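Local coordinates for protein cycloalternan-forming enzyme (Listeria monocytogenes serovar 1/2a, PDB 5F7U) that is a multidomain carbohydrate-active protein of the glycoside hydrolase family 31 type, built round a TIM barrel and carrying bound glycans and magnesium ions, at residues M719-M723 with A724-P728; A709-T712 with A713-K717. The protein carries 1 engineered substitution. One frame throughout, in Å; residues are numbered along the deposited sequence.

Interaction 1. Residues M719-M723 with A724-P728; sequences MMRQM and AMDYP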
loop_
_atom_site.group_PDB
_atom_site.type_symbol
_atom_site.label_atom_id
_atom_site.label_comp_id
_atom_site.label_asym_id
_atom_site.label_seq_id
_atom_site.Cartn_x
_atom_site.Cartn_y
_atom_site.Cartn_z
ATOM N N MET A 719 2.270 4.728 -5.322
ATOM C CA MET A 719 1.310 4.986 -6.399
ATOM C C MET A 719 -0.053 5.451 -5.893
ATOM O O MET A 719 -0.668 6.354 -6.472
ATOM C CB MET A 719 1.151 3.745 -7.266
ATOM C CG MET A 719 2.379 3.512 -8.137
ATOM S SD MET A 719 2.369 1.874 -8.863
ATOM C CE MET A 719 1.225 2.126 -10.206
ATOM N N MET A 720 -0.513 4.833 -4.805
ATOM C CA MET A 720 -1.815 5.162 -4.244
ATOM C C MET A 720 -1.573 5.662 -2.840
ATOM O O MET A 720 -0.956 4.941 -2.063
ATOM C CB MET A 720 -2.675 3.895 -4.211
ATOM C CG MET A 720 -4.035 4.107 -3.579
ATOM S SD MET A 720 -5.079 2.627 -3.549
ATOM C CE MET A 720 -3.993 1.548 -2.635
ATOM N N ARG A 721 -2.027 6.878 -2.508
ATOM C CA ARG A 721 -1.667 7.482 -1.213
ATOM C C ARG A 721 -2.866 8.062 -0.471
ATOM O O ARG A 721 -3.727 8.703 -1.060
ATOM C CB ARG A 721 -0.614 8.603 -1.403
ATOM C CG ARG A 721 0.683 8.144 -2.057
ATOM C CD ARG A 721 1.716 9.255 -2.307
ATOM N NE ARG A 721 1.145 10.417 -3.012
ATOM C CZ ARG A 721 0.719 10.412 -4.276
ATOM N NH1 ARG A 721 0.198 11.525 -4.812
ATOM N NH2 ARG A 721 0.825 9.308 -5.022
ATOM N N GLN A 722 -2.860 7.876 0.844
ATOM C CA GLN A 722 -3.873 8.458 1.731
ATOM C C GLN A 722 -3.670 9.990 1.651
ATOM O O GLN A 722 -2.523 10.468 1.450
ATOM C CB GLN A 722 -3.616 7.914 3.142
ATOM C CG GLN A 722 -4.758 8.088 4.153
ATOM C CD GLN A 722 -4.773 9.493 4.749
ATOM O OE1 GLN A 722 -3.732 10.118 4.888
ATOM N NE2 GLN A 722 -5.958 10.000 5.083
ATOM N N MET A 723 -4.750 10.763 1.817
ATOM C CA MET A 723 -4.692 12.204 1.503
ATOM C C MET A 723 -3.659 12.989 2.304
ATOM O O MET A 723 -3.041 13.919 1.783
ATOM C CB MET A 723 -6.071 12.867 1.647
ATOM C CG MET A 723 -7.166 12.342 0.710
ATOM S SD MET A 723 -6.822 12.449 -1.050
ATOM C CE MET A 723 -6.597 14.225 -1.236
ATOM N N ALA A 724 -3.450 12.591 3.560
ATOM C CA ALA A 724 -2.514 13.289 4.448
ATOM C C ALA A 724 -1.041 13.080 4.046
ATOM O O ALA A 724 -0.154 13.773 4.544
ATOM C CB ALA A 724 -2.749 12.895 5.915
ATOM N N MET A 725 -0.772 12.133 3.141
ATOM C CA MET A 725 0.592 12.001 2.603
ATOM C C MET A 725 0.943 13.168 1.705
ATOM O O MET A 725 2.117 13.535 1.612
ATOM C CB MET A 725 0.779 10.697 1.814
ATOM C CG MET A 725 0.653 9.421 2.629
ATOM S SD MET A 725 1.711 9.315 4.075
ATOM C CE MET A 725 3.325 9.214 3.318
ATOM N N ASP A 726 -0.045 13.745 1.020
ATOM C CA ASP A 726 0.218 14.919 0.178
ATOM C C ASP A 726 -0.160 16.237 0.856
ATOM O O ASP A 726 0.339 17.332 0.464
ATOM C CB ASP A 726 -0.520 14.810 -1.167
ATOM C CG ASP A 726 0.071 13.764 -2.104
ATOM O OD1 ASP A 726 0.917 12.943 -1.695
ATOM O OD2 ASP A 726 -0.331 13.776 -3.289
ATOM N N TYR A 727 -1.044 16.154 1.849
ATOM C CA TYR A 727 -1.611 17.357 2.508
ATOM C C TYR A 727 -1.602 17.201 4.033
ATOM O O TYR A 727 -2.665 17.161 4.659
ATOM C CB TYR A 727 -3.027 17.648 1.983
ATOM C CG TYR A 727 -3.094 17.757 0.489
ATOM C CD1 TYR A 727 -2.796 18.960 -0.166
ATOM C CD2 TYR A 727 -3.411 16.643 -0.285
ATOM C CE1 TYR A 727 -2.834 19.041 -1.556
ATOM C CE2 TYR A 727 -3.468 16.723 -1.669
ATOM C CZ TYR A 727 -3.165 17.920 -2.293
ATOM O OH TYR A 727 -3.212 17.967 -3.679
ATOM N N PRO A 728 -0.397 17.114 4.643
ATOM C CA PRO A 728 -0.369 16.757 6.059
ATOM C C PRO A 728 -0.910 17.816 7.009
ATOM O O PRO A 728 -1.342 17.464 8.111
ATOM C CB PRO A 728 1.118 16.514 6.336
ATOM C CG PRO A 728 1.833 17.278 5.271
ATOM C CD PRO A 728 0.967 17.143 4.065
#
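Arg721 and Asp726 meet side-on, their chains crossing at about a right angle while guanidinium and carboxylate lie nearly coplanar, 23° apart. NE and NH1 each give one hydrogen bond to a different oxygen: Arg721 NE reaches Asp726 OD1 at 2.9 Å and Arg721 NH1 reaches Asp726 OD2 at 2.8 Å, both bonds almost straight. This bidentate salt bridge fixes the rotation of both flat groups; a bend at chi3 of Arg721 (-51°) turns its NE edge to the acid.

Gln722 stands at the N-cap of the short, weakly bonded helical turn after it. Its CG is anti to the backbone N (chi1 -164°) and the chain folds back at chi2, bringing OE1 to Ala724 N at 2.8 Å, with the donor well above the amide carbonyl plane. Gln722 O takes Met725 N, and Met723 O accepts from both Asp726 N and Tyr727 N. Met723 and Tyr727 run side by side, Met723 CE resting 4.0 Å from Tyr727 CE2.

Arg721 NH1 and Asp726 OD1 have second partners, Gly743 O and Asn344; the NE2 of Gln722 goes to the carbonyls of Ala733 and Leu736. The contact thus joins edge strand 720-721, paired antiparallel with strand 740-742, to the helical turn after it, while Arg721 and Met725 lean on helix 343-354.

Interaction 2. Residues A709-T712 with A713-K717; sequences AKDT and ADNGK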
loop_
_atom_site.group_PDB
_atom_site.type_symbol
_atom_site.label_atom_id
_atom_site.label_comp_id
_atom_site.label_asym_id
_atom_site.label_seq_id
_atom_site.Cartn_x
_atom_site.Cartn_y
_atom_site.Cartn_z
ATOM N N ALA A 709 4.773 4.137 -11.362
ATOM C CA ALA A 709 5.481 2.954 -10.850
ATOM C C ALA A 709 7.001 3.202 -10.793
ATOM O O ALA A 709 7.665 2.855 -9.809
ATOM C CB ALA A 709 5.163 1.731 -11.702
ATOM N N LYS A 710 7.536 3.855 -11.817
ATOM C CA LYS A 710 8.953 4.202 -11.841
ATOM C C LYS A 710 9.283 5.229 -10.766
ATOM O O LYS A 710 10.343 5.142 -10.152
ATOM C CB LYS A 710 9.349 4.718 -13.239
ATOM C CG LYS A 710 10.762 5.279 -13.373
ATOM C CD LYS A 710 11.817 4.196 -13.442
ATOM C CE LYS A 710 12.990 4.582 -14.342
ATOM N NZ LYS A 710 13.471 5.983 -14.153
ATOM N N ASP A 711 8.373 6.181 -10.541
ATOM C CA ASP A 711 8.569 7.195 -9.496
ATOM C C ASP A 711 8.612 6.569 -8.099
ATOM O O ASP A 711 9.328 7.048 -7.215
ATOM C CB ASP A 711 7.507 8.284 -9.544
ATOM C CG ASP A 711 7.987 9.595 -8.899
ATOM O OD1 ASP A 711 9.165 9.973 -9.096
ATOM O OD2 ASP A 711 7.177 10.254 -8.222
ATOM N N THR A 712 7.852 5.494 -7.901
ATOM C CA THR A 712 7.982 4.724 -6.643
ATOM C C THR A 712 9.404 4.175 -6.494
ATOM O O THR A 712 10.025 4.300 -5.434
ATOM C CB THR A 712 7.007 3.540 -6.601
ATOM O OG1 THR A 712 5.666 4.020 -6.572
ATOM C CG2 THR A 712 7.274 2.686 -5.338
ATOM N N ALA A 713 9.896 3.548 -7.555
ATOM C CA ALA A 713 11.191 2.861 -7.517
ATOM C C ALA A 713 12.326 3.862 -7.352
ATOM O O ALA A 713 13.287 3.599 -6.608
ATOM C CB ALA A 713 11.389 2.015 -8.773
ATOM N N ASP A 714 12.213 5.006 -8.029
ATOM C CA ASP A 714 13.264 6.031 -8.000
ATOM C C ASP A 714 13.191 6.955 -6.779
ATOM O O ASP A 714 14.228 7.274 -6.167
ATOM C CB ASP A 714 13.217 6.880 -9.276
ATOM C CG ASP A 714 13.677 6.123 -10.512
ATOM O OD1 ASP A 714 14.247 5.011 -10.407
ATOM O OD2 ASP A 714 13.466 6.663 -11.613
ATOM N N ASN A 715 11.983 7.398 -6.437
ATOM C CA ASN A 715 11.790 8.494 -5.487
ATOM C C ASN A 715 10.957 8.164 -4.259
ATOM O O ASN A 715 10.646 9.053 -3.457
ATOM C CB ASN A 715 11.210 9.694 -6.231
ATOM C CG ASN A 715 12.111 10.139 -7.367
ATOM O OD1 ASN A 715 13.332 10.234 -7.206
ATOM N ND2 ASN A 715 11.525 10.367 -8.527
ATOM N N GLY A 716 10.612 6.891 -4.104
ATOM C CA GLY A 716 9.871 6.448 -2.919
ATOM C C GLY A 716 8.440 6.936 -2.786
ATOM O O GLY A 716 7.842 6.814 -1.704
ATOM N N LYS A 717 7.881 7.519 -3.856
ATOM C CA LYS A 717 6.504 7.997 -3.832
ATOM C C LYS A 717 5.564 6.857 -4.216
ATOM O O LYS A 717 5.575 6.394 -5.352
ATOM C CB LYS A 717 6.310 9.160 -4.788
ATOM C CG LYS A 717 4.973 9.860 -4.624
ATOM C CD LYS A 717 5.152 11.299 -5.031
ATOM C CE LYS A 717 3.833 11.999 -5.067
ATOM N NZ LYS A 717 4.105 13.267 -5.794
HETATM O O HOH W 1 11.186 8.879 -11.499
#
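Thr712 and Lys717 close the buried side of this helix end: Thr712 OG1 donates to Lys717 O at 2.7 Å, and Thr712 CA makes a CH...O contact to the same carbonyl. A chi1 of -65° sets OG1 beside the backbone N, where it meets Lys717 O; the hydroxyl also meets Ser626 OG. Ala709 O, besides taking Ala713 N, bonds to the hydroxyl of Tyr627.

Residues 709-715 are the last turns of helix 702-715, with successive i to i+4 backbone bonds ending at Gly716 N on Thr712 O (3.0 Å). Gly716 then leaves the helix with a positive phi of 68°, and Lys717 turns back along the final turn.

The side toward solvent, where Asp714 and Asn715 are exposed, is looser and polar. Lys710, bent at chi2, chi3 and chi4, curls so that NZ meets the syn lone pair of Asp714 OD2 at 2.6 Å in a salt bridge, and it makes a cation-pi contact with Tyr841. Asp711 OD1 takes Asn715 ND2 at 2.5 Å, shorter than usual, so the exact distance is doubtful; the carboxylate and amide planes are 73° apart. A water donates to Asp714 OD2 and, weakly, to Asp711 OD1. Lys717 CB passes 3.7 Å from Asp711 OD2, but its NZ continues to a salt bridge with Asp744.

How the interactions relate
Along the chain, interaction 2 comes first, at the C-terminal end of helix 702-715, and closes at Lys717 before interaction 1 opens at Met719. The two stand in series, neither nested nor crossed, and each closes a local turn. Their centres lie about 15 Å apart, yet they touch where the chain doubles back: Met719 CG packs on Thr712 OG1 at 3.7 Å, and Met719 SD on Ala709 CA at 3.8 Å. Met719 therefore lies against the helix just completed. Together, 709-717 and 719-728 lead from that helix into edge strand 720-721 of an antiparallel sheet and on to helix 723-726.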